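Local atomic coordinates of KLLA0E08119p (Kluyveromyces lactis, PDB entry 3VA7), a protein that probably carboxylates urea with bicarbonate and ATP through a biotin cofactor, this chain holding the biotin carboxylase, carboxyltransferase and biotin carrier parts of urea carboxylase. Residues A[703-708]-A[1146-1151]; A[1176-1181]-A[1194-1199]; A[1216-1221]-A[1231-1236]. All coordinates share one frame; numbering follows the deposited sequence.

Contact 1 (A[703-708]-A[1146-1151])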
# COMPACT_ATOMS: atom_id res chain seq x y z
N ARG A 703 22.22 -3.84 -10.27
CA ARG A 703 23.58 -3.96 -9.73
C ARG A 703 24.63 -4.44 -10.81
O ARG A 703 24.32 -5.21 -11.73
CB ARG A 703 23.51 -4.85 -8.48
CG ARG A 703 24.83 -5.17 -7.82
CD ARG A 703 25.44 -3.95 -7.14
NE ARG A 703 24.75 -3.60 -5.91
CZ ARG A 703 25.16 -2.65 -5.07
NH1 ARG A 703 26.24 -1.93 -5.36
NH2 ARG A 703 24.49 -2.41 -3.97
N LEU A 704 25.86 -3.95 -10.70
CA LEU A 704 26.85 -4.18 -11.78
C LEU A 704 28.10 -4.85 -11.24
O LEU A 704 28.49 -4.60 -10.09
CB LEU A 704 27.25 -2.86 -12.48
CG LEU A 704 26.11 -2.07 -13.14
CD1 LEU A 704 26.59 -0.76 -13.69
CD2 LEU A 704 25.37 -2.84 -14.23
N ILE A 705 28.71 -5.71 -12.04
CA ILE A 705 29.99 -6.30 -11.68
C ILE A 705 31.02 -5.75 -12.67
O ILE A 705 30.83 -5.82 -13.89
CB ILE A 705 29.96 -7.86 -11.77
CG1 ILE A 705 28.80 -8.45 -10.92
CG2 ILE A 705 31.30 -8.44 -11.27
CD1 ILE A 705 28.14 -9.76 -11.45
N GLY A 706 32.11 -5.20 -12.14
CA GLY A 706 33.24 -4.81 -12.96
C GLY A 706 34.39 -4.27 -12.16
O GLY A 706 34.59 -4.62 -10.98
N PRO A 707 35.18 -3.39 -12.76
CA PRO A 707 36.46 -3.02 -12.13
C PRO A 707 36.25 -2.26 -10.84
O PRO A 707 35.31 -1.50 -10.73
CB PRO A 707 37.11 -2.10 -13.16
CG PRO A 707 35.92 -1.54 -14.02
CD PRO A 707 34.78 -2.52 -13.88
N LYS A 708 37.15 -2.45 -9.89
CA LYS A 708 37.02 -1.88 -8.56
C LYS A 708 37.57 -0.49 -8.56
O LYS A 708 38.50 -0.23 -9.24
CB LYS A 708 37.74 -2.77 -7.54
CG LYS A 708 37.19 -4.21 -7.49
CD LYS A 708 35.62 -4.29 -7.32
CE LYS A 708 35.07 -5.70 -7.62
NZ LYS A 708 35.84 -6.82 -6.92
N ASN A 1146 34.55 -6.45 -1.61
CA ASN A 1146 34.06 -7.79 -1.29
C ASN A 1146 34.58 -8.80 -2.34
O ASN A 1146 34.91 -8.41 -3.46
CB ASN A 1146 32.52 -7.76 -1.25
CG ASN A 1146 31.90 -9.01 -0.61
OD1 ASN A 1146 32.53 -9.69 0.19
ND2 ASN A 1146 30.66 -9.29 -0.96
N ALA A 1147 34.69 -10.07 -1.96
CA ALA A 1147 35.16 -11.15 -2.85
C ALA A 1147 34.27 -11.31 -4.07
O ALA A 1147 33.06 -11.10 -4.00
CB ALA A 1147 35.22 -12.48 -2.10
N GLU A 1148 34.88 -11.68 -5.20
CA GLU A 1148 34.13 -11.95 -6.42
C GLU A 1148 33.23 -13.12 -6.14
O GLU A 1148 33.66 -14.06 -5.49
CB GLU A 1148 35.07 -12.30 -7.58
CG GLU A 1148 35.99 -11.14 -8.04
CD GLU A 1148 35.23 -9.94 -8.63
OE1 GLU A 1148 34.54 -10.10 -9.67
OE2 GLU A 1148 35.34 -8.82 -8.06
N LEU A 1149 31.98 -13.06 -6.62
CA LEU A 1149 31.07 -14.20 -6.54
C LEU A 1149 31.77 -15.46 -7.09
O LEU A 1149 32.71 -15.35 -7.91
CB LEU A 1149 29.78 -13.93 -7.32
CG LEU A 1149 28.98 -12.60 -7.29
CD1 LEU A 1149 27.99 -12.54 -8.45
CD2 LEU A 1149 28.25 -12.36 -5.96
N LYS A 1150 31.34 -16.65 -6.65
CA LYS A 1150 31.83 -17.95 -7.18
C LYS A 1150 31.46 -18.18 -8.68
O LYS A 1150 30.39 -17.78 -9.14
CB LYS A 1150 31.34 -19.12 -6.31
CG LYS A 1150 31.84 -19.16 -4.83
CD LYS A 1150 33.06 -20.10 -4.60
CE LYS A 1150 32.66 -21.59 -4.48
NZ LYS A 1150 33.74 -22.53 -4.95
N LYS A 1151 32.37 -18.81 -9.44
CA LYS A 1151 32.06 -19.28 -10.80
C LYS A 1151 31.26 -20.58 -10.64
O LYS A 1151 31.57 -21.39 -9.75
CB LYS A 1151 33.35 -19.52 -11.64
CG LYS A 1151 34.70 -19.12 -10.95
CD LYS A 1151 35.82 -18.64 -11.91
CE LYS A 1151 35.80 -17.11 -12.05
NZ LYS A 1151 37.09 -16.50 -12.52
O HOH W 1 35.31 -7.44 -11.07
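Lys708 and Glu1148 pair across this surface contact, their side chains coming from opposite directions. They form a salt bridge between Lys708 NZ and Glu1148 OE2, modelled at a doubtfully short 2.4 Å. Both side chains bend to bring their charges together: Lys708 turns at chi2 and chi4, while CB of Glu1148 does not point at 703-708, and the bend at chi2 (-64°) brings the carboxylate nearer.

The other carboxylate oxygen is used through solvent. One water donates to Gly706 O at 2.9 Å and to Glu1148 OE1 at 3.1 Å, linking the main chain after strand 701-705 to the same glutamate. Each oxygen of Glu1148 thus has its own partner, which probably limits rotation of the group.

The apolar part is small. Ile705 CD1 touches Leu1149 CD1 at 4.1 Å, while the other branch of the isoleucine, CG2, lies 4.0 Å from Glu1148 OE1. With CG1 beside the backbone N (chi1 -54°), the two branches of Ile705 are divided between leucine and glutamate.

The pairing joins the end of strand 701-705, in the carboxyltransferase region, to the extended loop between helix 1133-1142 and strand 1168-1171, which leads into the biotin carrier domain. Strands 691-698 and 742-746 flank strand 701-705, with His694 against Ile705. On the loop, Asn1146 gives its ND2 to Ile950 O and packs on Glu742.

Contact 2 (A[1176-1181]-A[1194-1199]); sequences GRFWKP and GVIIIE
Phe1178 reaches over to Ile1196 and Ile1198, whose CD1 methyls both approach its ring obliquely. The closer is Ile1196 CD1, 3.4 Å from Phe1178 CE1; Ile1198 CD1 lies 3.8 Å from Phe1178 CB. Having CG anti to the backbone N (chi1 -177°) lays the phenyl ring across both isoleucines at about right angles. On the opposite face of the sheet Ile1197 lies alongside Trp1179 and Lys1180, all three pointing the same way: its CG2 touches Trp1179 CE3 at 3.7 Å, and its CD1 meets Lys1180 CE at 4.0 Å. That same lysine carbon also sits over one face of the indole.

Behind these contacts the strands run antiparallel. Arg1177 and Glu1199 make a hydrogen-bonded pair, the amide of Glu1199 giving a nearly straight bond of 2.9 Å to Arg1177 O. Next comes a classic beta bulge: Trp1179 N binds Ile1197 O at 3.0 Å, Lys1180 N adds a weak bond to the same oxygen, and Ile1197 N returns one to Lys1180 O. The bulge lets successive residues, Trp1179 and Lys1180, both face Ile1197.

Farther out, Glu948 accepts from Trp1179 NE1, while the carboxylate of Glu1199 is held by Arg945, Thr1018 and Asn696. These bonds tie both strands of the carrier domain to the carboxyltransferase region; the strand of Glu1199 runs on toward Lys1202, in the biotin pocket. The pair occupies the middle of a four-stranded sheet, between strands 1203-1208 and 1225-1226, with helix 937-949 against Trp1179 and Glu1199.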
# COMPACT_ATOMS: atom_id res chain seq x y z
N GLY A 1176 20.70 -16.71 -8.97
CA GLY A 1176 20.84 -16.19 -7.64
C GLY A 1176 21.94 -16.92 -6.94
O GLY A 1176 22.53 -17.83 -7.52
N ARG A 1177 22.26 -16.47 -5.72
CA ARG A 1177 23.28 -17.06 -4.88
C ARG A 1177 22.60 -17.86 -3.80
O ARG A 1177 21.66 -17.34 -3.15
CB ARG A 1177 24.11 -15.98 -4.21
CG ARG A 1177 25.35 -16.45 -3.38
CD ARG A 1177 26.11 -15.21 -2.91
NE ARG A 1177 26.91 -15.36 -1.68
CZ ARG A 1177 26.47 -15.82 -0.50
NH1 ARG A 1177 25.19 -16.27 -0.32
NH2 ARG A 1177 27.34 -15.86 0.52
N PHE A 1178 23.09 -19.09 -3.56
CA PHE A 1178 22.43 -20.03 -2.64
C PHE A 1178 22.54 -19.54 -1.23
O PHE A 1178 23.63 -19.29 -0.72
CB PHE A 1178 23.04 -21.42 -2.78
CG PHE A 1178 22.38 -22.50 -1.93
CD1 PHE A 1178 21.53 -23.43 -2.52
CD2 PHE A 1178 22.66 -22.60 -0.55
CE1 PHE A 1178 20.95 -24.45 -1.75
CE2 PHE A 1178 22.07 -23.59 0.22
CZ PHE A 1178 21.23 -24.54 -0.40
N TRP A 1179 21.39 -19.42 -0.61
CA TRP A 1179 21.29 -18.85 0.72
C TRP A 1179 21.43 -19.93 1.78
O TRP A 1179 22.42 -19.95 2.53
CB TRP A 1179 19.96 -18.14 0.85
CG TRP A 1179 19.74 -17.35 2.14
CD1 TRP A 1179 20.39 -17.52 3.33
CD2 TRP A 1179 18.77 -16.31 2.34
NE1 TRP A 1179 19.91 -16.61 4.25
CE2 TRP A 1179 18.91 -15.88 3.68
CE3 TRP A 1179 17.82 -15.70 1.52
CZ2 TRP A 1179 18.12 -14.86 4.23
CZ3 TRP A 1179 17.03 -14.66 2.07
CH2 TRP A 1179 17.19 -14.27 3.43
N LYS A 1180 20.45 -20.84 1.81
CA LYS A 1180 20.34 -21.86 2.86
C LYS A 1180 19.28 -22.93 2.46
O LYS A 1180 18.35 -22.62 1.67
CB LYS A 1180 19.97 -21.23 4.22
CG LYS A 1180 18.58 -20.61 4.25
CD LYS A 1180 18.20 -20.12 5.61
CE LYS A 1180 17.24 -18.96 5.48
NZ LYS A 1180 17.23 -18.22 6.73
N PRO A 1181 19.41 -24.16 2.98
CA PRO A 1181 18.37 -25.13 2.59
C PRO A 1181 17.15 -25.01 3.50
O PRO A 1181 17.26 -24.49 4.58
CB PRO A 1181 19.06 -26.48 2.80
CG PRO A 1181 20.07 -26.24 3.91
CD PRO A 1181 20.44 -24.77 3.84
N GLY A 1194 8.69 -26.14 0.75
CA GLY A 1194 9.95 -25.56 0.31
C GLY A 1194 11.09 -26.54 0.45
O GLY A 1194 11.05 -27.34 1.35
N VAL A 1195 12.10 -26.46 -0.42
CA VAL A 1195 13.27 -27.35 -0.32
C VAL A 1195 14.55 -26.59 -0.11
O VAL A 1195 15.30 -26.92 0.81
CB VAL A 1195 13.50 -28.19 -1.58
CG1 VAL A 1195 14.67 -29.20 -1.34
CG2 VAL A 1195 12.19 -28.89 -2.03
N ILE A 1196 14.81 -25.62 -1.00
CA ILE A 1196 15.93 -24.69 -0.82
C ILE A 1196 15.59 -23.19 -1.05
O ILE A 1196 14.59 -22.84 -1.66
CB ILE A 1196 17.16 -25.08 -1.64
CG1 ILE A 1196 16.99 -24.64 -3.10
CG2 ILE A 1196 17.45 -26.56 -1.52
CD1 ILE A 1196 18.19 -23.93 -3.64
N ILE A 1197 16.45 -22.31 -0.52
CA ILE A 1197 16.29 -20.88 -0.68
C ILE A 1197 17.48 -20.22 -1.40
O ILE A 1197 18.66 -20.46 -1.11
CB ILE A 1197 16.03 -20.20 0.67
CG1 ILE A 1197 14.73 -20.70 1.33
CG2 ILE A 1197 15.89 -18.74 0.51
CD1 ILE A 1197 14.61 -20.22 2.81
N ILE A 1198 17.15 -19.35 -2.34
CA ILE A 1198 18.12 -18.62 -3.17
C ILE A 1198 17.90 -17.18 -2.82
O ILE A 1198 16.80 -16.80 -2.38
CB ILE A 1198 17.78 -19.02 -4.70
CG1 ILE A 1198 18.42 -20.37 -5.05
CG2 ILE A 1198 18.02 -17.97 -5.79
CD1 ILE A 1198 19.78 -20.55 -4.43
N GLU A 1199 18.91 -16.34 -2.94
CA GLU A 1199 18.55 -14.91 -3.14
C GLU A 1199 18.66 -14.61 -4.62
O GLU A 1199 19.74 -14.75 -5.21
CB GLU A 1199 19.40 -13.91 -2.33
CG GLU A 1199 18.86 -12.46 -2.43
CD GLU A 1199 19.71 -11.44 -1.70
OE1 GLU A 1199 20.97 -11.55 -1.69
OE2 GLU A 1199 19.13 -10.49 -1.14

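Contact 3 (A[1216-1221]-A[1231-1236]); sequences YKILHK and LVAVIV
Leu1219 and Leu1231 meet through their CD2 methyls, 4.1 Å apart, on one side of the strand pair. Leu1219 also lies over the opposing main chain, its CG 3.6 Å from Leu1231 O. The other face carries Ile1218 and Ala1233, a non-hydrogen-bonded pair in which Ile1218 CG1 lies 4.3 Å from Ala1233 CB, a light touch. Near the C-terminus Tyr1216 CB packs on Val1236 CB at 3.7 Å; the phenol ring, its CG anti to the backbone N (chi1 -178°), then leads off from the partner strand, with Val1236 CG2 oblique to it.

The strands run antiparallel and belong to the four-stranded sheet that strands 1168-1171 and 1188-1189 complete. Together with the sheet holding strand 1194-1200 it makes the flattened beta sandwich of biotinyl domains, and Ile1196 of that second sheet packs against Ile1218 and Val1232. A classic beta bulge interrupts the pairing: Tyr1216 N and Lys1217 N both donate to Val1234 O, the first at 2.9 Å. Val1234 N answers to Lys1217 O in a nearly straight bond (169°), and Leu1219 N reaches Val1232 O at 2.8 Å.

Toward the polar edge, His1220 crosses Val1232 at about a right angle, ND1 lying 3.6 Å from Val1232 CG2, while Leu1231 O sits at the edge of the imidazole near CE1. Lys1217, extended away from the partner strand, gives its NZ to Tyr1163 OH, and the backbone of Lys1221 bonds to Asp1224.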
# COMPACT_ATOMS: atom_id res chain seq x y z
N TYR A 1216 16.06 -36.55 -1.71
CA TYR A 1216 17.20 -37.45 -1.96
C TYR A 1216 18.54 -36.75 -1.94
O TYR A 1216 19.47 -37.20 -1.28
CB TYR A 1216 17.02 -38.30 -3.24
CG TYR A 1216 18.18 -39.28 -3.50
CD1 TYR A 1216 18.66 -40.14 -2.48
CD2 TYR A 1216 18.80 -39.35 -4.76
CE1 TYR A 1216 19.74 -41.03 -2.73
CE2 TYR A 1216 19.86 -40.23 -5.01
CZ TYR A 1216 20.32 -41.05 -4.01
OH TYR A 1216 21.37 -41.90 -4.28
N LYS A 1217 18.64 -35.65 -2.68
CA LYS A 1217 19.85 -34.82 -2.71
C LYS A 1217 19.54 -33.33 -2.86
O LYS A 1217 18.58 -32.94 -3.54
CB LYS A 1217 20.80 -35.29 -3.81
CG LYS A 1217 22.22 -34.70 -3.71
CD LYS A 1217 22.96 -34.86 -5.04
CE LYS A 1217 24.45 -34.98 -4.84
NZ LYS A 1217 25.10 -35.17 -6.17
N ILE A 1218 20.38 -32.52 -2.20
CA ILE A 1218 20.38 -31.08 -2.30
C ILE A 1218 21.73 -30.64 -2.84
O ILE A 1218 22.77 -30.82 -2.18
CB ILE A 1218 20.11 -30.46 -0.92
CG1 ILE A 1218 18.62 -30.44 -0.64
CG2 ILE A 1218 20.60 -29.02 -0.85
CD1 ILE A 1218 18.32 -30.22 0.80
N LEU A 1219 21.72 -30.04 -4.04
CA LEU A 1219 22.98 -29.72 -4.75
C LEU A 1219 23.92 -28.66 -4.13
O LEU A 1219 25.13 -28.86 -4.13
CB LEU A 1219 22.73 -29.42 -6.24
CG LEU A 1219 22.45 -30.53 -7.29
CD1 LEU A 1219 23.77 -31.21 -7.77
CD2 LEU A 1219 21.41 -31.55 -6.84
N HIS A 1220 23.41 -27.55 -3.60
CA HIS A 1220 24.37 -26.47 -3.24
C HIS A 1220 24.59 -26.21 -1.75
O HIS A 1220 23.81 -26.61 -0.89
CB HIS A 1220 24.05 -25.17 -3.98
CG HIS A 1220 23.82 -25.36 -5.45
ND1 HIS A 1220 22.63 -25.83 -5.96
CD2 HIS A 1220 24.64 -25.16 -6.52
CE1 HIS A 1220 22.72 -25.91 -7.28
NE2 HIS A 1220 23.92 -25.49 -7.64
N LYS A 1221 25.70 -25.55 -1.45
CA LYS A 1221 25.91 -25.00 -0.14
C LYS A 1221 25.84 -23.44 -0.14
O LYS A 1221 25.84 -22.81 -1.18
CB LYS A 1221 27.17 -25.61 0.46
CG LYS A 1221 26.97 -27.17 0.66
CD LYS A 1221 27.76 -27.84 1.87
CE LYS A 1221 29.16 -28.42 1.46
NZ LYS A 1221 29.12 -29.88 1.09
N LEU A 1231 19.98 -27.49 -11.93
CA LEU A 1231 19.43 -28.47 -11.01
C LEU A 1231 19.87 -28.10 -9.60
O LEU A 1231 21.05 -27.89 -9.34
CB LEU A 1231 19.95 -29.87 -11.35
CG LEU A 1231 19.39 -31.03 -10.52
CD1 LEU A 1231 17.91 -31.30 -10.84
CD2 LEU A 1231 20.25 -32.22 -10.74
N VAL A 1232 18.91 -28.08 -8.69
CA VAL A 1232 19.16 -27.60 -7.33
C VAL A 1232 18.85 -28.66 -6.20
O VAL A 1232 19.53 -28.72 -5.16
CB VAL A 1232 18.44 -26.25 -7.14
CG1 VAL A 1232 16.94 -26.44 -6.97
CG2 VAL A 1232 19.01 -25.53 -6.02
N ALA A 1233 17.85 -29.50 -6.46
CA ALA A 1233 17.55 -30.64 -5.61
C ALA A 1233 16.91 -31.78 -6.41
O ALA A 1233 16.39 -31.57 -7.53
CB ALA A 1233 16.64 -30.24 -4.47
N VAL A 1234 16.94 -32.98 -5.81
CA VAL A 1234 16.20 -34.14 -6.31
C VAL A 1234 15.32 -34.70 -5.21
O VAL A 1234 15.78 -34.92 -4.09
CB VAL A 1234 17.13 -35.28 -6.77
CG1 VAL A 1234 16.31 -36.37 -7.42
CG2 VAL A 1234 18.18 -34.77 -7.74
N ILE A 1235 14.04 -34.90 -5.51
CA ILE A 1235 13.13 -35.59 -4.58
C ILE A 1235 12.70 -36.97 -5.14
O ILE A 1235 12.19 -37.08 -6.27
CB ILE A 1235 11.94 -34.67 -4.04
CG1 ILE A 1235 10.73 -34.64 -4.98
CG2 ILE A 1235 12.42 -33.25 -3.70
CD1 ILE A 1235 9.64 -35.62 -4.57
N VAL A 1236 12.96 -38.02 -4.33
CA VAL A 1236 12.83 -39.45 -4.74
C VAL A 1236 11.50 -40.13 -4.33
O VAL A 1236 10.95 -39.94 -3.23
CB VAL A 1236 14.08 -40.29 -4.29
CG1 VAL A 1236 13.70 -41.54 -3.51
CG2 VAL A 1236 14.97 -40.61 -5.47
OXT VAL A 1236 10.95 -40.89 -5.13

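Overall arrangement
Contacts 2 and 3 each pair two strands of one of the two sheets of the biotin carrier domain, their centres about 11 Å apart. They meet face to face where Ile1196 and Val1195 pack on Val1232 and Ala1233, and where Phe1178 lies against the main chain of His1220 and Lys1221. Contact 1 touches neither, its nearest atoms about 5 Å from contact 2 and its centre about 27 Å from that of contact 3; it joins the carboxyltransferase strand 701-705 to the loop that leads into the carrier domain. The biotin group bound near Phe700 and Lys1202 lies about 8 Å from the Glu1199 side chain of contact 2 and about 12 Å from Ile705 of contact 1.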